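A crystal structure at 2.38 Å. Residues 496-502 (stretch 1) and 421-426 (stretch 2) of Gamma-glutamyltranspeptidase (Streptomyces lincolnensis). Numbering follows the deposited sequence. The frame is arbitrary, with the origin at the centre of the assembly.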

# COMPACT_ATOMS: atom_id res chain seq x y z
N MET A 496 10.14 -5.81 16.30
CA MET A 496 10.07 -5.95 14.83
C MET A 496 9.91 -7.42 14.45
O MET A 496 10.55 -8.30 15.04
CB MET A 496 11.31 -5.32 14.15
CG MET A 496 11.25 -5.24 12.63
SD MET A 496 12.48 -4.16 11.85
CE MET A 496 13.99 -4.99 12.34
N ALA A 497 9.03 -7.68 13.49
CA ALA A 497 8.77 -9.02 12.98
C ALA A 497 8.86 -8.90 11.49
O ALA A 497 8.17 -8.08 10.89
CB ALA A 497 7.38 -9.49 13.38
N PHE A 498 9.70 -9.73 10.88
CA PHE A 498 10.04 -9.56 9.49
C PHE A 498 10.47 -10.87 8.82
O PHE A 498 10.62 -11.92 9.47
CB PHE A 498 11.10 -8.45 9.33
CG PHE A 498 12.39 -8.71 10.04
CD1 PHE A 498 12.48 -8.62 11.43
CD2 PHE A 498 13.55 -9.01 9.33
CE1 PHE A 498 13.68 -8.85 12.08
CE2 PHE A 498 14.76 -9.24 9.97
CZ PHE A 498 14.83 -9.15 11.35
N GLY A 499 10.62 -10.80 7.51
CA GLY A 499 11.09 -11.91 6.71
C GLY A 499 11.02 -11.64 5.22
O GLY A 499 10.69 -10.53 4.79
N THR A 500 11.36 -12.65 4.45
CA THR A 500 11.35 -12.58 2.99
C THR A 500 11.49 -13.97 2.42
O THR A 500 12.17 -14.81 3.02
CB THR A 500 12.51 -11.72 2.42
OG1 THR A 500 12.48 -11.73 0.99
CG2 THR A 500 13.89 -12.22 2.85
N PRO A 501 10.87 -14.23 1.27
CA PRO A 501 11.26 -15.40 0.51
C PRO A 501 12.57 -15.13 -0.23
O PRO A 501 13.09 -14.01 -0.23
CB PRO A 501 10.11 -15.56 -0.47
CG PRO A 501 9.70 -14.17 -0.75
CD PRO A 501 9.85 -13.44 0.56
N GLY A 502 13.09 -16.19 -0.84
CA GLY A 502 14.27 -16.10 -1.69
C GLY A 502 15.35 -17.14 -1.49
O GLY A 502 16.51 -16.87 -1.78
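Stretch 2 (421-426) TCHLDV

How does stretch 2 run against stretch 1? It runs the opposite way: the axes of strand 424-426 and strand 496-499 make an angle of 170° between their N-to-C directions, close to ideal antiparallel, and come within 6.6 Å of each other. The backbone of stretch 2 is extended throughout, with phi/psi values near -145/145 at Leu424 and -125/146 at Asp425, and it stays extended in the loop residues before the strand. The register follows from the direction: the CA of Asp425 lies 6.1 Å from the CA of Phe498, the CA of His423 lies 5.7 Å from the CA of Thr500, and the CA of Thr421 lies 4.9 Å from the CA of Pro501. The spacing narrows toward the N-terminal end of stretch 2. No clear hydrogen bond joins the two segments, so their fit rests largely on packing. Alternation in the extended chain points the CA-to-CB bonds of Thr421, His423 and Asp425 toward stretch 1, while those of Cys422, Leu424 and Val426 point away.

What does Pro501 rest on? This residue has the largest covered area of the pair of stretches, 63 Å², and it meets the start of stretch 2. Its CB lies 3.1 Å from the carbonyl O of Thr421 and 3.5 Å from Thr421 CB, a close fit of the proline ring against both backbone and side chain. The same ring reaches along to His423, with Pro501 CD 4.3 Å from His423 CB. Nearby, water 1 links the segments: it accepts a hydrogen bond from Thr421 N at 3.2 Å and a weak one from Gly502 N, also at 3.2 Å.

Why does His423 find room beside Gly499? Almost as much of this histidine is covered, 61 Å², and its side chain, with chi1 at -165° (t) and chi2 at -93°, lays one ring face against the backbone of stretch 1. Gly499 CA sits 3.4 Å from the ring centroid, only 18° off the ring normal, in a CH-pi contact; Thr500 N lies over the same face, 3.9 Å from His423 CD2. Such an approach depends on the absence of a side chain at Gly499, since a CB there would point toward stretch 2 and fall 2.0 Å from His423 NE2, a clash. Phe498 O stands oblique to the ring, 3.4 Å from His423 NE2.

Where does Asp425 come in? Its side chain, with chi1 at -56° (m), brings the carboxylate to the Ala497-Phe498 peptide. Asp425 OD1 is 3.1 Å from Phe498 N, but the angle is too poor for a hydrogen bond, and it is 3.2 Å from Ala497 O, where two acceptors face each other. The methyl group of Ala497 also points toward stretch 2, its CB 4.0 Å from Asp425 OD1. Phe498, by contrast, directs its CA-to-CB bond away, so its backbone makes the closest approach here.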

# COMPACT_ATOMS: atom_id res chain seq x y z
N THR A 421 8.69 -19.47 -2.17
CA THR A 421 8.32 -19.11 -0.81
C THR A 421 7.47 -17.82 -0.74
O THR A 421 7.59 -16.92 -1.58
CB THR A 421 9.59 -18.99 0.05
OG1 THR A 421 10.29 -20.24 0.01
CG2 THR A 421 9.28 -18.61 1.49
N CYS A 422 6.61 -17.76 0.28
CA CYS A 422 5.89 -16.55 0.68
C CYS A 422 6.30 -16.08 2.07
O CYS A 422 7.03 -16.78 2.79
CB CYS A 422 4.39 -16.82 0.67
SG CYS A 422 3.82 -17.48 -0.91
N HIS A 423 5.84 -14.90 2.46
CA HIS A 423 6.00 -14.43 3.84
C HIS A 423 4.85 -13.55 4.29
O HIS A 423 4.25 -12.85 3.49
CB HIS A 423 7.31 -13.66 4.01
CG HIS A 423 7.69 -13.46 5.44
ND1 HIS A 423 7.34 -12.34 6.17
CD2 HIS A 423 8.36 -14.27 6.30
CE1 HIS A 423 7.80 -12.47 7.40
NE2 HIS A 423 8.41 -13.63 7.51
N LEU A 424 4.53 -13.62 5.59
CA LEU A 424 3.63 -12.65 6.19
C LEU A 424 4.05 -12.34 7.64
O LEU A 424 4.57 -13.21 8.34
CB LEU A 424 2.17 -13.08 6.08
CG LEU A 424 1.57 -14.04 7.10
CD1 LEU A 424 0.07 -14.11 6.89
CD2 LEU A 424 2.18 -15.41 6.96
N ASP A 425 3.85 -11.08 8.04
CA ASP A 425 4.05 -10.61 9.42
C ASP A 425 2.77 -9.96 9.89
O ASP A 425 2.09 -9.32 9.10
CB ASP A 425 5.11 -9.52 9.50
CG ASP A 425 6.42 -9.94 8.93
OD1 ASP A 425 7.09 -10.77 9.59
OD2 ASP A 425 6.81 -9.43 7.86
N VAL A 426 2.46 -10.10 11.18
CA VAL A 426 1.33 -9.39 11.78
C VAL A 426 1.70 -8.85 13.16
O VAL A 426 2.42 -9.50 13.90
CB VAL A 426 0.06 -10.27 11.92
CG1 VAL A 426 -1.14 -9.43 12.36
CG2 VAL A 426 -0.26 -10.98 10.61
O HOH W 1 11.85 -18.73 -2.29